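Local structure of putative transcriptional regulator (Listeria innocua, 3LWF) at residues 32-37 with 141-146; 67-72 with 82-87. The protein probably binds DNA as a dimeric winged-helix transcription regulator of the Rrf2 family. All blocks are in the same frame, centred on the assembly; numbering follows the deposited sequence.

Contact 1. Residues 32-37 with 141-146; sequences ITLELA and DLLKHS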
loop_
_atom_site.group_PDB
_atom_site.type_symbol
_atom_site.label_atom_id
_atom_site.label_comp_id
_atom_site.label_asym_id
_atom_site.label_seq_id
_atom_site.Cartn_x
_atom_site.Cartn_y
_atom_site.Cartn_z
ATOM N N ILE A 32 -21.831 -2.319 4.027
ATOM C CA ILE A 32 -22.857 -2.930 4.865
ATOM C C ILE A 32 -22.667 -2.524 6.343
ATOM O O ILE A 32 -23.595 -2.018 6.992
ATOM C CB ILE A 32 -22.810 -4.465 4.784
ATOM C CG1 ILE A 32 -23.361 -4.990 3.444
ATOM C CG2 ILE A 32 -23.615 -5.073 5.931
ATOM C CD1 ILE A 32 -22.989 -6.477 3.191
ATOM N N THR A 33 -21.448 -2.724 6.845
ATOM C CA THR A 33 -21.175 -2.472 8.241
ATOM C C THR A 33 -21.243 -1.014 8.601
ATOM O O THR A 33 -21.684 -0.682 9.701
ATOM C CB THR A 33 -19.860 -3.079 8.700
ATOM O OG1 THR A 33 -18.797 -2.542 7.926
ATOM C CG2 THR A 33 -19.893 -4.582 8.520
ATOM N N LEU A 34 -20.839 -0.143 7.686
ATOM C CA LEU A 34 -21.039 1.285 7.903
ATOM C C LEU A 34 -22.500 1.675 7.972
ATOM O O LEU A 34 -22.879 2.589 8.738
ATOM C CB LEU A 34 -20.339 2.126 6.825
ATOM C CG LEU A 34 -18.802 2.120 6.845
ATOM C CD1 LEU A 34 -18.293 2.734 5.491
ATOM C CD2 LEU A 34 -18.181 2.800 8.099
ATOM N N GLU A 35 -23.312 1.107 7.094
ATOM C CA GLU A 35 -24.762 1.432 7.137
ATOM C C GLU A 35 -25.400 0.904 8.429
ATOM O O GLU A 35 -26.250 1.565 9.028
ATOM C CB GLU A 35 -25.494 0.840 5.948
ATOM C CG GLU A 35 -25.182 1.552 4.679
ATOM C CD GLU A 35 -25.550 3.011 4.767
ATOM O OE1 GLU A 35 -26.718 3.271 5.115
ATOM O OE2 GLU A 35 -24.665 3.863 4.536
ATOM N N LEU A 36 -24.972 -0.278 8.865
ATOM C CA LEU A 36 -25.432 -0.803 10.148
ATOM C C LEU A 36 -24.942 0.078 11.297
ATOM O O LEU A 36 -25.680 0.295 12.262
ATOM C CB LEU A 36 -25.038 -2.275 10.338
ATOM C CG LEU A 36 -25.606 -3.273 9.322
ATOM C CD1 LEU A 36 -25.063 -4.663 9.612
ATOM C CD2 LEU A 36 -27.135 -3.309 9.305
ATOM N N ALA A 37 -23.738 0.627 11.178
ATOM C CA ALA A 37 -23.178 1.521 12.203
ATOM C C ALA A 37 -23.952 2.849 12.294
ATOM O O ALA A 37 -24.256 3.316 13.375
ATOM C CB ALA A 37 -21.693 1.779 11.970
ATOM N N ASP A 141 -14.168 6.121 13.158
ATOM C CA ASP A 141 -13.200 6.954 12.439
ATOM C C ASP A 141 -13.667 7.192 11.008
ATOM O O ASP A 141 -13.571 8.308 10.478
ATOM C CB ASP A 141 -11.819 6.265 12.393
ATOM C CG ASP A 141 -11.166 6.180 13.731
ATOM O OD1 ASP A 141 -11.516 6.982 14.598
ATOM O OD2 ASP A 141 -10.327 5.279 13.945
ATOM N N LEU A 142 -14.162 6.138 10.362
ATOM C CA LEU A 142 -14.517 6.260 8.957
ATOM C C LEU A 142 -15.771 7.120 8.800
ATOM O O LEU A 142 -15.813 8.007 7.977
ATOM C CB LEU A 142 -14.735 4.901 8.338
ATOM C CG LEU A 142 -13.510 3.996 8.210
ATOM C CD1 LEU A 142 -13.897 2.753 7.405
ATOM C CD2 LEU A 142 -12.302 4.742 7.574
ATOM N N LEU A 143 -16.780 6.873 9.620
ATOM C CA LEU A 143 -18.008 7.672 9.579
ATOM C C LEU A 143 -17.764 9.185 9.816
ATOM O O LEU A 143 -18.473 10.006 9.259
ATOM C CB LEU A 143 -19.015 7.123 10.604
ATOM C CG LEU A 143 -19.603 5.737 10.330
ATOM C CD1 LEU A 143 -20.354 5.230 11.544
ATOM C CD2 LEU A 143 -20.517 5.807 9.111
ATOM N N LYS A 144 -16.781 9.551 10.636
ATOM C CA LYS A 144 -16.394 10.980 10.783
ATOM C C LYS A 144 -15.668 11.539 9.551
ATOM O O LYS A 144 -15.788 12.719 9.218
ATOM C CB LYS A 144 -15.455 11.173 11.968
ATOM C CG LYS A 144 -16.036 10.835 13.304
ATOM C CD LYS A 144 -14.983 11.001 14.399
ATOM C CE LYS A 144 -15.444 10.442 15.738
ATOM N NZ LYS A 144 -14.317 10.435 16.717
ATOM N N HIS A 145 -14.890 10.676 8.903
ATOM C CA HIS A 145 -14.067 11.015 7.731
ATOM C C HIS A 145 -13.482 12.424 7.740
ATOM O O HIS A 145 -13.743 13.234 6.857
ATOM C CB HIS A 145 -14.800 10.731 6.420
ATOM C CG HIS A 145 -16.122 11.408 6.280
ATOM N ND1 HIS A 145 -16.251 12.756 5.992
ATOM C CD2 HIS A 145 -17.380 10.911 6.346
ATOM C CE1 HIS A 145 -17.535 13.053 5.885
ATOM N NE2 HIS A 145 -18.240 11.957 6.112
ATOM N N SER A 146 -12.644 12.697 8.721
ATOM C CA SER A 146 -12.165 14.052 8.893
ATOM C C SER A 146 -10.782 14.336 8.284
ATOM O O SER A 146 -10.339 15.454 8.389
ATOM C CB SER A 146 -12.200 14.438 10.382
ATOM O OG SER A 146 -11.255 13.696 11.115
#
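The amide N of A37 donates to the carbonyl O of T33 at 2.8 Å, an ordinary helical bond that fixes the A37 methyl on the side of helix 24-38 turned toward L143. Across the gap itself there is no hydrogen bond: the two helices meet mainly through hydrocarbon. L143 does most of the work from its side, spreading its two methyls over one turn of the opposing helix. Its CD1 rests on A37 CB at 3.7 Å, while CD2 meets L34 CD2 at 3.9 Å, the two leucine side chains running alongside each other, antiparallel. L34 holds its CG anti to the carbonyl carbon (chi1 -69°), which extends the branch toward the other helix, and the same CD2 also reaches L142 CB at 4.0 Å. One methyl of L34 is thus shared by two consecutive residues. L139, earlier in helix 139-144, also packs on L34, as does A118 of the second subunit, and E121 of that subunit packs on L142, so the seam runs into the dimer interface. In this Rrf2-family protein the seam joins the first helix of the winged-helix domain to the short helix that follows the long helix 117-136.

Contact 2. Residues 67-72 with 82-87; sequences PLRNAG and GGYVLN. With SO4 (sulfate ion), chain L; SO4 (sulfate ion), chain G.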
loop_
_atom_site.group_PDB
_atom_site.type_symbol
_atom_site.label_atom_id
_atom_site.label_comp_id
_atom_site.label_asym_id
_atom_site.label_seq_id
_atom_site.Cartn_x
_atom_site.Cartn_y
_atom_site.Cartn_z
ATOM N N PRO A 67 -19.949 -14.419 6.143
ATOM C CA PRO A 67 -18.674 -14.340 6.852
ATOM C C PRO A 67 -18.687 -13.275 7.951
ATOM O O PRO A 67 -18.093 -13.498 8.999
ATOM C CB PRO A 67 -17.694 -13.993 5.750
ATOM C CG PRO A 67 -18.302 -14.585 4.517
ATOM C CD PRO A 67 -19.775 -14.426 4.677
ATOM N N LEU A 68 -19.370 -12.135 7.726
ATOM C CA LEU A 68 -19.487 -11.101 8.746
ATOM C C LEU A 68 -20.243 -11.620 9.983
ATOM O O LEU A 68 -19.851 -11.365 11.136
ATOM C CB LEU A 68 -20.214 -9.840 8.195
ATOM C CG LEU A 68 -19.448 -9.072 7.106
ATOM C CD1 LEU A 68 -20.256 -7.860 6.540
ATOM C CD2 LEU A 68 -18.102 -8.623 7.660
ATOM N N ARG A 69 -21.301 -12.368 9.736
ATOM C CA ARG A 69 -22.118 -12.916 10.804
ATOM C C ARG A 69 -21.315 -13.976 11.558
ATOM O O ARG A 69 -21.227 -13.970 12.788
ATOM C CB ARG A 69 -23.421 -13.487 10.215
ATOM C CG ARG A 69 -24.474 -13.871 11.249
ATOM C CD ARG A 69 -25.551 -14.799 10.661
ATOM N NE ARG A 69 -24.894 -15.972 10.111
ATOM C CZ ARG A 69 -24.988 -16.397 8.854
ATOM N NH1 ARG A 69 -25.779 -15.773 7.988
ATOM N NH2 ARG A 69 -24.280 -17.462 8.460
ATOM N N ASN A 70 -20.692 -14.866 10.822
ATOM C CA ASN A 70 -19.916 -15.934 11.455
ATOM C C ASN A 70 -18.743 -15.373 12.276
ATOM O O ASN A 70 -18.336 -15.989 13.208
ATOM C CB ASN A 70 -19.406 -16.927 10.404
ATOM C CG ASN A 70 -20.539 -17.784 9.790
ATOM O OD1 ASN A 70 -21.638 -17.842 10.309
ATOM N ND2 ASN A 70 -20.249 -18.447 8.691
ATOM N N ALA A 71 -18.202 -14.206 11.913
ATOM C CA ALA A 71 -17.083 -13.623 12.644
ATOM C C ALA A 71 -17.561 -12.755 13.820
ATOM O O ALA A 71 -16.736 -12.172 14.475
ATOM C CB ALA A 71 -16.188 -12.786 11.696
ATOM N N GLY A 72 -18.880 -12.615 14.006
ATOM C CA GLY A 72 -19.469 -11.855 15.102
ATOM C C GLY A 72 -19.617 -10.359 14.869
ATOM O O GLY A 72 -19.929 -9.611 15.795
ATOM N N GLY A 82 -37.209 -8.678 10.508
ATOM C CA GLY A 82 -35.808 -8.980 10.806
ATOM C C GLY A 82 -34.789 -8.292 9.904
ATOM O O GLY A 82 -35.057 -7.279 9.216
ATOM N N GLY A 83 -33.607 -8.860 9.866
ATOM C CA GLY A 83 -32.535 -8.223 9.163
ATOM C C GLY A 83 -31.294 -8.380 9.979
ATOM O O GLY A 83 -31.071 -9.447 10.567
ATOM N N TYR A 84 -30.441 -7.364 9.923
ATOM C CA TYR A 84 -29.127 -7.399 10.537
ATOM C C TYR A 84 -28.929 -6.162 11.385
ATOM O O TYR A 84 -29.563 -5.109 11.148
ATOM C CB TYR A 84 -28.043 -7.514 9.458
ATOM C CG TYR A 84 -28.115 -8.839 8.769
ATOM C CD1 TYR A 84 -27.420 -9.941 9.258
ATOM C CD2 TYR A 84 -28.915 -9.007 7.660
ATOM C CE1 TYR A 84 -27.531 -11.179 8.644
ATOM C CE2 TYR A 84 -29.000 -10.214 7.026
ATOM C CZ TYR A 84 -28.322 -11.294 7.536
ATOM O OH TYR A 84 -28.464 -12.484 6.916
ATOM N N VAL A 85 -28.112 -6.317 12.411
ATOM C CA VAL A 85 -27.634 -5.222 13.256
ATOM C C VAL A 85 -26.113 -5.361 13.425
ATOM O O VAL A 85 -25.583 -6.469 13.333
ATOM C CB VAL A 85 -28.301 -5.227 14.672
ATOM C CG1 VAL A 85 -29.834 -5.008 14.536
ATOM C CG2 VAL A 85 -27.986 -6.506 15.483
ATOM N N LEU A 86 -25.415 -4.248 13.666
ATOM C CA LEU A 86 -23.996 -4.328 13.992
ATOM C C LEU A 86 -23.842 -5.019 15.353
ATOM O O LEU A 86 -24.583 -4.764 16.261
ATOM C CB LEU A 86 -23.374 -2.927 14.035
ATOM C CG LEU A 86 -21.847 -2.828 14.002
ATOM C CD1 LEU A 86 -21.371 -3.363 12.680
ATOM C CD2 LEU A 86 -21.408 -1.367 14.162
ATOM N N ASN A 87 -22.919 -5.933 15.490
ATOM C CA ASN A 87 -22.788 -6.623 16.751
ATOM C C ASN A 87 -21.630 -6.108 17.599
ATOM O O ASN A 87 -20.862 -6.869 18.159
ATOM C CB ASN A 87 -22.599 -8.096 16.519
ATOM C CG ASN A 87 -22.730 -8.893 17.801
ATOM O OD1 ASN A 87 -23.596 -8.628 18.610
ATOM N ND2 ASN A 87 -21.891 -9.878 17.968
HETATM S S SO4 L . -22.449 -19.008 5.465
HETATM O O1 SO4 L . -22.248 -20.350 4.900
HETATM O O2 SO4 L . -21.542 -18.013 4.828
HETATM O O3 SO4 L . -23.836 -18.562 5.339
HETATM O O4 SO4 L . -22.180 -19.163 6.893
HETATM S S SO4 G . -22.505 -12.460 21.610
HETATM O O1 SO4 G . -23.391 -12.873 22.708
HETATM O O2 SO4 G . -21.210 -12.040 22.118
HETATM O O3 SO4 G . -22.272 -13.569 20.697
HETATM O O4 SO4 G . -23.063 -11.301 20.933
#
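G72 and N87 join the end of helix 58-70, which by family resemblance is probably the recognition helix of a winged helix-turn-helix domain, to the end of wing strand 83-86. The polar link between the segments is a single hydrogen bond, N87 ND2 to G72 O, 2.9 Å long with an N-H...O angle of 156°. The acceptor lies in the amide plane of N87, whereas the donor is tilted 30° from the carbonyl plane of G72. A chi1 of -169° swings the amide away from N87's own N and brings ND2 to G72 O. The backbone position separately sets N87 CB 3.2 Å from G72 O, and amide N and CB both lie against the same oxygen. That carbonyl is placed by the helix end: G72, at positive phi, closes the helix in a Schellman motif, accompanied by a bond from G72 N to R69 O at 3.0 Å. Within the helix end, N70 OD1 accepts a bond from R69 NH2 at 3.2 Å, the donor standing above the carbonyl plane. Y84 OH merely approaches the edge of the R69 guanidinium, 4.4 Å from NH1. Sulfates, probably from the crystallisation liquor, gather round the contact; N87 ND2 holds one weakly, and a further one pairs weakly with R69 NH1. Such anions can mark where phosphates would sit, though nothing here proves it. R69 NH2 gives the chain L ion a weak bond to O3 at 3.3 Å, in the guanidinium plane, while N70 ND2 binds O4 of that ion at 2.7 Å, which fixes which way round the N70 amide sits.

Overall arrangement
Helix 24-38 ties the two contacts together: their centres lie about 16 Å apart, and in sequence both segments of contact 2 fall between the two of contact 1. A37 serves both sides, its CB approaching L86 CD2 at 3.8 Å while it also packs on helix 139-144. Neighbouring residues of the helix carry the rest: L36 CD2 comes to 3.5 Å from Y84 O and T33 CG2 to 3.8 Å from L68 CD1, covering wing and probable recognition helix in turn. Contact 1 runs into the interface with the second subunit, whereas contact 2, with its sulfates, lies on the surface of the presumed DNA-binding domain, untouched by the other chain.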